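Local coordinates for hypothetical protein (Ruminococcus gnavus, PDB 4QAN) that is of unknown function but has a cystatin-like fold, as a divergent member of the NTF2-like superfamily, and can bind magnesium, at residues S6-V11 / M214-K219; Y210-P215 / Q250-E255. All coordinates share one frame; numbering follows the deposited sequence.

Contact 1: S6-V11 / M214-K219; sequences SEVLNV and MPISEK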
ATOM      1  N   SER A   6     -16.708   4.809  -5.031  1.00 73.37           N
ATOM      2  CA  SER A   6     -16.456   5.888  -5.980  1.00 79.61           C
ATOM      3  C   SER A   6     -16.530   7.298  -5.349  1.00 79.26           C
ATOM      4  O   SER A   6     -15.622   8.112  -5.527  1.00 83.24           O
ATOM      5  CB  SER A   6     -17.439   5.767  -7.156  1.00 79.11           C
ATOM      6  OG  SER A   6     -17.302   6.837  -8.071  1.00 83.11           O
ATOM      7  N   GLU A   7     -17.595   7.575  -4.601  1.00 76.41           N
ATOM      8  CA  GLU A   7     -17.859   8.938  -4.092  1.00 77.23           C
ATOM      9  C   GLU A   7     -17.034   9.346  -2.855  1.00 64.63           C
ATOM     10  O   GLU A   7     -17.204  10.445  -2.317  1.00 71.61           O
ATOM     11  CB  GLU A   7     -19.370   9.141  -3.843  1.00 79.14           C
ATOM     12  CG  GLU A   7     -20.032   8.161  -2.877  1.00 75.05           C
ATOM     13  CD  GLU A   7     -21.539   8.101  -3.049  1.00 74.11           C
ATOM     14  OE1 GLU A   7     -22.160   9.148  -3.329  1.00 81.52           O
ATOM     15  OE2 GLU A   7     -22.110   7.004  -2.906  1.00 74.96           O
ATOM     16  N   VAL A   8     -16.147   8.462  -2.411  1.00 54.56           N
ATOM     17  CA  VAL A   8     -15.242   8.767  -1.308  1.00 49.07           C
ATOM     18  C   VAL A   8     -13.835   9.070  -1.826  1.00 42.82           C
ATOM     19  O   VAL A   8     -12.877   9.065  -1.064  1.00 40.00           O
ATOM     20  CB  VAL A   8     -15.232   7.637  -0.252  1.00 50.63           C
ATOM     21  CG1 VAL A   8     -16.639   7.418   0.284  1.00 55.30           C
ATOM     22  CG2 VAL A   8     -14.676   6.332  -0.806  1.00 44.89           C
ATOM     23  N   LEU A   9     -13.739   9.370  -3.121  1.00 41.06           N
ATOM     24  CA  LEU A   9     -12.480   9.679  -3.775  1.00 41.28           C
ATOM     25  C   LEU A   9     -12.240  11.175  -3.937  1.00 39.72           C
ATOM     26  O   LEU A   9     -13.115  11.923  -4.365  1.00 39.88           O
ATOM     27  CB  LEU A   9     -12.422   9.035  -5.166  1.00 43.29           C
ATOM     28  CG  LEU A   9     -12.380   7.507  -5.227  1.00 46.10           C
ATOM     29  CD1 LEU A   9     -11.985   7.067  -6.632  1.00 48.37           C
ATOM     30  CD2 LEU A   9     -11.412   6.927  -4.195  1.00 47.66           C
ATOM     31  N   ASN A  10     -11.018  11.584  -3.612  1.00 39.06           N
ATOM     32  CA  ASN A  10     -10.546  12.926  -3.856  1.00 37.20           C
ATOM     33  C   ASN A  10      -9.894  12.895  -5.222  1.00 37.30           C
ATOM     34  O   ASN A  10      -8.763  12.419  -5.374  1.00 36.61           O
ATOM     35  CB  ASN A  10      -9.544  13.323  -2.773  1.00 38.83           C
ATOM     36  CG  ASN A  10      -9.052  14.748  -2.911  1.00 42.34           C
ATOM     37  OD1 ASN A  10      -9.326  15.420  -3.897  1.00 40.56           O
ATOM     38  ND2 ASN A  10      -8.295  15.210  -1.914  1.00 45.68           N
ATOM     39  N   VAL A  11     -10.626  13.361  -6.225  1.00 36.98           N
ATOM     40  CA  VAL A  11     -10.074  13.474  -7.565  1.00 38.15           C
ATOM     41  C   VAL A  11      -9.234  14.747  -7.540  1.00 40.58           C
ATOM     42  O   VAL A  11      -9.726  15.838  -7.807  1.00 39.73           O
ATOM     43  CB  VAL A  11     -11.163  13.534  -8.660  1.00 39.56           C
ATOM     44  CG1 VAL A  11     -10.528  13.421 -10.048  1.00 38.56           C
ATOM     45  CG2 VAL A  11     -12.183  12.419  -8.468  1.00 39.68           C
HETATM   46  N   MSE A 214     -11.113  10.737   0.369  1.00 34.15           N
HETATM   47  CA  MSE A 214     -11.487  11.992   1.006  0.50 37.18           C
HETATM   48  C   MSE A 214     -11.877  11.718   2.431  1.00 36.36           C
HETATM   49  O   MSE A 214     -12.203  10.596   2.778  1.00 36.92           O
HETATM   50  CB  MSE A 214     -12.645  12.632   0.257  0.50 41.82           C
HETATM   51  CG  MSE A 214     -13.978  11.967   0.568  0.50 45.38           C
HETATM   52 SE   MSE A 214     -15.384  12.891  -0.443  0.38 51.38          SE
HETATM   53  CE  MSE A 214     -16.889  11.995   0.465  0.50 53.66           C
ATOM     54  N   PRO A 215     -11.847  12.750   3.292  1.00 36.62           N
ATOM     55  CA  PRO A 215     -12.357  12.524   4.641  1.00 35.10           C
ATOM     56  C   PRO A 215     -13.863  12.227   4.649  1.00 36.04           C
ATOM     57  O   PRO A 215     -14.612  12.876   3.934  1.00 36.48           O
ATOM     58  CB  PRO A 215     -12.092  13.863   5.337  1.00 35.47           C
ATOM     59  CG  PRO A 215     -10.927  14.416   4.611  1.00 37.82           C
ATOM     60  CD  PRO A 215     -11.216  14.074   3.179  1.00 38.52           C
ATOM     61  N   ILE A 216     -14.287  11.223   5.414  1.00 35.19           N
ATOM     62  CA  ILE A 216     -15.701  11.079   5.780  1.00 35.44           C
ATOM     63  C   ILE A 216     -15.791  10.854   7.279  1.00 35.33           C
ATOM     64  O   ILE A 216     -14.865  10.313   7.892  1.00 33.03           O
ATOM     65  CB  ILE A 216     -16.431   9.931   5.043  1.00 36.91           C
ATOM     66  CG1 ILE A 216     -15.811   8.581   5.376  1.00 41.56           C
ATOM     67  CG2 ILE A 216     -16.431  10.166   3.535  1.00 36.16           C
ATOM     68  CD1 ILE A 216     -16.522   7.422   4.704  1.00 47.02           C
ATOM     69  N   SER A 217     -16.915  11.255   7.855  1.00 36.44           N
ATOM     70  CA  SER A 217     -17.103  11.216   9.292  1.00 36.23           C
ATOM     71  C   SER A 217     -18.541  10.835   9.634  1.00 34.43           C
ATOM     72  O   SER A 217     -19.376  10.763   8.767  1.00 31.94           O
ATOM     73  CB  SER A 217     -16.771  12.594   9.869  1.00 36.58           C
ATOM     74  OG  SER A 217     -17.675  13.583   9.405  1.00 37.46           O
ATOM     75  N   GLU A 218     -18.805  10.599  10.912  1.00 34.01           N
ATOM     76  CA  GLU A 218     -20.159  10.379  11.418  1.00 34.06           C
ATOM     77  C   GLU A 218     -20.345  11.247  12.656  1.00 35.45           C
ATOM     78  O   GLU A 218     -19.365  11.734  13.228  1.00 35.19           O
ATOM     79  CB  GLU A 218     -20.363   8.906  11.782  1.00 33.56           C
ATOM     80  CG  GLU A 218     -20.222   7.931  10.620  1.00 34.99           C
ATOM     81  CD  GLU A 218     -21.265   8.109   9.516  1.00 34.64           C
ATOM     82  OE1 GLU A 218     -22.242   8.861   9.699  1.00 37.35           O
ATOM     83  OE2 GLU A 218     -21.108   7.488   8.446  1.00 36.69           O
ATOM     84  N   LYS A 219     -21.582  11.419  13.097  1.00 35.47           N
ATOM     85  CA  LYS A 219     -21.876  12.414  14.123  1.00 37.60           C
ATOM     86  C   LYS A 219     -21.527  11.995  15.528  1.00 37.15           C
ATOM     87  O   LYS A 219     -21.439  12.839  16.404  1.00 43.07           O
ATOM     88  CB  LYS A 219     -23.337  12.846  14.061  1.00 42.10           C
ATOM     89  CG  LYS A 219     -23.631  13.700  12.847  1.00 44.51           C
ATOM     90  CD  LYS A 219     -23.301  15.147  13.117  1.00 48.89           C
ATOM     91  CE  LYS A 219     -23.295  15.949  11.836  1.00 50.82           C
ATOM     92  NZ  LYS A 219     -22.689  17.266  12.115  1.00 55.07           N
TER

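Contact 2: Y210-P215 / Q250-E255; sequences YFQAMP and QDTSPE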
ATOM      1  N   TYR A 210      -3.810   5.346  -9.164  1.00 35.26           N
ATOM      2  CA  TYR A 210      -3.793   5.447  -7.705  1.00 30.65           C
ATOM      3  C   TYR A 210      -5.000   6.255  -7.247  1.00 29.71           C
ATOM      4  O   TYR A 210      -5.643   6.911  -8.054  1.00 32.60           O
ATOM      5  CB  TYR A 210      -2.487   6.100  -7.240  1.00 32.68           C
ATOM      6  CG  TYR A 210      -2.288   7.551  -7.652  1.00 31.82           C
ATOM      7  CD1 TYR A 210      -1.784   7.884  -8.898  1.00 34.25           C
ATOM      8  CD2 TYR A 210      -2.600   8.584  -6.785  1.00 30.93           C
ATOM      9  CE1 TYR A 210      -1.599   9.214  -9.272  1.00 33.92           C
ATOM     10  CE2 TYR A 210      -2.431   9.908  -7.146  1.00 32.03           C
ATOM     11  CZ  TYR A 210      -1.935  10.213  -8.395  1.00 34.10           C
ATOM     12  OH  TYR A 210      -1.758  11.518  -8.735  1.00 31.41           O
ATOM     13  N   PHE A 211      -5.303   6.228  -5.952  1.00 30.07           N
ATOM     14  CA  PHE A 211      -6.405   7.003  -5.423  1.00 29.68           C
ATOM     15  C   PHE A 211      -6.018   7.651  -4.098  1.00 30.69           C
ATOM     16  O   PHE A 211      -5.136   7.152  -3.384  1.00 30.03           O
ATOM     17  CB  PHE A 211      -7.634   6.104  -5.230  1.00 29.95           C
ATOM     18  CG  PHE A 211      -7.488   5.126  -4.108  1.00 29.42           C
ATOM     19  CD1 PHE A 211      -6.929   3.882  -4.325  1.00 29.84           C
ATOM     20  CD2 PHE A 211      -7.888   5.462  -2.827  1.00 32.38           C
ATOM     21  CE1 PHE A 211      -6.779   2.985  -3.281  1.00 31.51           C
ATOM     22  CE2 PHE A 211      -7.751   4.568  -1.788  1.00 32.98           C
ATOM     23  CZ  PHE A 211      -7.182   3.327  -2.014  1.00 30.50           C
ATOM     24  N   GLN A 212      -6.676   8.777  -3.812  1.00 30.06           N
ATOM     25  CA  GLN A 212      -6.561   9.477  -2.530  0.60 33.12           C
ATOM     26  C   GLN A 212      -8.000   9.573  -1.977  1.00 33.39           C
ATOM     27  O   GLN A 212      -8.860  10.207  -2.579  1.00 34.36           O
ATOM     28  CB  GLN A 212      -5.903  10.876  -2.714  0.60 32.91           C
ATOM     29  CG  GLN A 212      -5.302  11.488  -1.436  0.60 32.12           C
ATOM     30  CD  GLN A 212      -4.467  12.758  -1.670  0.60 32.55           C
ATOM     31  OE1 GLN A 212      -3.445  12.732  -2.357  0.60 31.21           O
ATOM     32  NE2 GLN A 212      -4.897  13.873  -1.076  0.60 32.66           N
ATOM     33  N   ALA A 213      -8.267   8.909  -0.856  1.00 33.45           N
ATOM     34  CA  ALA A 213      -9.608   8.938  -0.281  1.00 32.06           C
ATOM     35  C   ALA A 213      -9.848  10.322   0.328  1.00 32.78           C
ATOM     36  O   ALA A 213      -8.890  11.008   0.692  1.00 34.42           O
ATOM     37  CB  ALA A 213      -9.754   7.849   0.757  1.00 31.33           C
HETATM   38  N   MSE A 214     -11.113  10.737   0.369  1.00 34.15           N
HETATM   39  CA  MSE A 214     -11.487  11.992   1.006  0.50 37.18           C
HETATM   40  C   MSE A 214     -11.877  11.718   2.431  1.00 36.36           C
HETATM   41  O   MSE A 214     -12.203  10.596   2.778  1.00 36.92           O
HETATM   42  CB  MSE A 214     -12.645  12.632   0.257  0.50 41.82           C
HETATM   43  CG  MSE A 214     -13.978  11.967   0.568  0.50 45.38           C
HETATM   44 SE   MSE A 214     -15.384  12.891  -0.443  0.38 51.38          SE
HETATM   45  CE  MSE A 214     -16.889  11.995   0.465  0.50 53.66           C
ATOM     46  N   PRO A 215     -11.847  12.750   3.292  1.00 36.62           N
ATOM     47  CA  PRO A 215     -12.357  12.524   4.641  1.00 35.10           C
ATOM     48  C   PRO A 215     -13.863  12.227   4.649  1.00 36.04           C
ATOM     49  O   PRO A 215     -14.612  12.876   3.934  1.00 36.48           O
ATOM     50  CB  PRO A 215     -12.092  13.863   5.337  1.00 35.47           C
ATOM     51  CG  PRO A 215     -10.927  14.416   4.611  1.00 37.82           C
ATOM     52  CD  PRO A 215     -11.216  14.074   3.179  1.00 38.52           C
ATOM     53  N   GLN A 250      -5.804  19.960  -2.273  1.00 40.88           N
ATOM     54  CA  GLN A 250      -6.179  20.371  -3.617  1.00 44.99           C
ATOM     55  C   GLN A 250      -5.520  19.408  -4.596  1.00 42.21           C
ATOM     56  O   GLN A 250      -6.188  18.789  -5.407  1.00 42.63           O
ATOM     57  CB  GLN A 250      -5.755  21.816  -3.882  1.00 48.48           C
ATOM     58  CG  GLN A 250      -6.366  22.834  -2.928  1.00 52.28           C
ATOM     59  CD  GLN A 250      -7.885  22.699  -2.788  1.00 55.81           C
ATOM     60  OE1 GLN A 250      -8.628  22.803  -3.772  1.00 53.11           O
ATOM     61  NE2 GLN A 250      -8.352  22.478  -1.558  1.00 53.57           N
ATOM     62  N   ASP A 251      -4.209  19.242  -4.464  1.00 41.96           N
ATOM     63  CA  ASP A 251      -3.445  18.392  -5.360  1.00 39.54           C
ATOM     64  C   ASP A 251      -3.066  17.077  -4.688  1.00 40.55           C
ATOM     65  O   ASP A 251      -3.303  16.874  -3.482  1.00 40.66           O
ATOM     66  CB  ASP A 251      -2.203  19.151  -5.828  1.00 40.74           C
ATOM     67  CG  ASP A 251      -1.652  18.628  -7.136  1.00 41.64           C
ATOM     68  OD1 ASP A 251      -2.182  17.636  -7.684  1.00 41.77           O
ATOM     69  OD2 ASP A 251      -0.673  19.210  -7.611  1.00 42.11           O
ATOM     70  N   THR A 252      -2.534  16.164  -5.497  1.00 38.67           N
ATOM     71  CA  THR A 252      -2.031  14.877  -5.024  1.00 36.68           C
ATOM     72  C   THR A 252      -0.910  15.122  -4.023  1.00 36.73           C
ATOM     73  O   THR A 252       0.038  15.848  -4.326  1.00 35.79           O
ATOM     74  CB  THR A 252      -1.498  14.061  -6.217  1.00 37.36           C
ATOM     75  OG1 THR A 252      -2.604  13.594  -7.008  1.00 37.43           O
ATOM     76  CG2 THR A 252      -0.626  12.895  -5.760  1.00 34.78           C
ATOM     77  N   SER A 253      -1.021  14.530  -2.836  1.00 34.90           N
ATOM     78  CA  SER A 253      -0.086  14.791  -1.746  1.00 32.84           C
ATOM     79  C   SER A 253       0.703  13.532  -1.387  1.00 31.62           C
ATOM     80  O   SER A 253       0.107  12.527  -1.016  1.00 31.95           O
ATOM     81  CB  SER A 253      -0.862  15.284  -0.515  1.00 34.91           C
ATOM     82  OG  SER A 253      -0.092  15.175   0.669  1.00 32.01           O
ATOM     83  N   PRO A 254       2.053  13.583  -1.466  1.00 32.30           N
ATOM     84  CA  PRO A 254       2.826  12.410  -1.041  1.00 29.88           C
ATOM     85  C   PRO A 254       2.597  12.066   0.412  1.00 31.08           C
ATOM     86  O   PRO A 254       2.479  10.894   0.758  1.00 30.92           O
ATOM     87  CB  PRO A 254       4.289  12.820  -1.278  1.00 31.71           C
ATOM     88  CG  PRO A 254       4.283  14.285  -1.529  1.00 32.77           C
ATOM     89  CD  PRO A 254       2.910  14.653  -2.002  1.00 32.70           C
ATOM     90  N   GLU A 255       2.502  13.082   1.258  1.00 32.27           N
ATOM     91  CA  GLU A 255       2.318  12.853   2.684  1.00 33.91           C
ATOM     92  C   GLU A 255       0.994  12.130   2.972  1.00 32.26           C
ATOM     93  O   GLU A 255       0.945  11.194   3.785  1.00 27.05           O
ATOM     94  CB  GLU A 255       2.382  14.170   3.466  1.00 37.74           C
ATOM     95  CG  GLU A 255       3.716  14.898   3.385  1.00 45.30           C
ATOM     96  CD  GLU A 255       3.939  15.677   2.084  1.00 49.24           C
ATOM     97  OE1 GLU A 255       2.995  15.823   1.259  1.00 43.94           O
ATOM     98  OE2 GLU A 255       5.084  16.147   1.885  1.00 53.05           O
TER

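Contact 1: S6-V11 / M214-K219
A type I beta turn, Ser-6 to Leu-9, at the end of the short helix 2-6, meets the loop 214-219 that leads into helix 221-234 of this cystatin-like protein. No regular strand forms on either side, and a single backbone hydrogen bond holds the two together. Met-214, a selenomethionine, gives its N-H to Val-8 O at 2.8 Å, and the bond is almost straight, 169° at the hydrogen. The donor does not lie in the peptide plane of Val-8 but sits 36° above it, away from the lone-pair directions.

Met-214 has the largest share of the buried surface, with Val-8 next, and its side chain doubles back along the same turn. Its CG stands in the crowded position between its own backbone N and carbonyl carbon (chi1 77°), which brings it to 3.5 Å from Val-8 O, the very atom its N-H holds. Beyond CG the chain is extended, so the rest runs alongside the turn toward Glu-7. Two conformers were modelled for this residue, and this account concerns one of them.

Val-8 is the buried residue here. Its side chain touches Thr-238 at the start of helix 237-242, while its CG1 meets Ile-216 CG2 at 4.3 Å, a loose apolar touch. Ile-216 in turn rests on Arg-239 and Ala-242, so the two aliphatic chains share that helix as a common floor. On the other flank, Asn-10 CB passes 4.4 Å from Met-214 CB, and Asn-10 ND2 is hydrogen-bonded to Ser-249 O.

The selenium reaches the next carbonyl back in the turn, that of the poorly ordered Glu-7, with SE 3.6 Å from Glu-7 O, and the terminal methyl comes nearer, Met-214 CE lying 3.2 Å from Glu-7 O.

Contact 2: Y210-P215 / Q250-E255
Helix 254-275 begins here with Ser-253 at its N-cap, the side chain accepting the N-H of Leu-256, and the loop 210-215 meets Thr-252 and the cap residue itself. The Tyr-210 side chain sets out toward them at CB. CG takes the crowded position between the backbone N and the carbonyl carbon (chi1 65°), and the ring then runs out among Leu-15, Leu-47, Thr-95 and Leu-257. At the far end CE2 lies 3.8 Å from Thr-252 CG2, while CZ lies 3.7 Å from Thr-252 OG1. The tip, OH, meets Thr-252 OG1 end to end at 2.8 Å, a hydrogen bond in the plane of the ring at its edge. Either hydroxyl could be the donor, and the phenol oxygen is less surely placed because it crowds another atom of the model. Thr-252 OG1 has a second bond, to Thr-12 OG1, so it links the tyrosine to the N-terminal segment. A phenylalanine here would lack the hydroxyl, and the loss of its bond to OG1 would probably leave Thr-252 less firmly held against this loop.

Gln-212 makes the second bridge. In the conformer described, one of two modelled, its CG is anti to the backbone N (chi1 -160°) and the chain stays extended past it, so that the amide arrives at the backbone N of the cap residue. NE2 is hydrogen-bonded to Ser-249 OG, which would help fix the rotation of the amide. OE1 then receives the N-H of Ser-253 on a lone pair in the amide plane, 3.1 Å between Ser-253 N and Gln-212 OE1, and nearly straight at 174°.

How the contacts relate
From the N terminus, the chain leaves helix 2-6 through the turn of contact 1, and runs through the first helices and the five-stranded antiparallel sheet before residues 214-219 close that long loop of about 200 residues. Contact 2 closes a much shorter one, from 210-215 through helices 221-234 and 237-242 to the start of helix 254-275. The second loop starts where the first ends, the two contacts sharing Met-214 and Pro-215 in their segments. Between the contacts, about 11 Å apart at their centres, Asn-10 N probably hydrogen-bonds to Gln-212 O at 2.8 Å. The 210-219 segment thus joins the N-terminal turn to the helices that precede the mixed sheet.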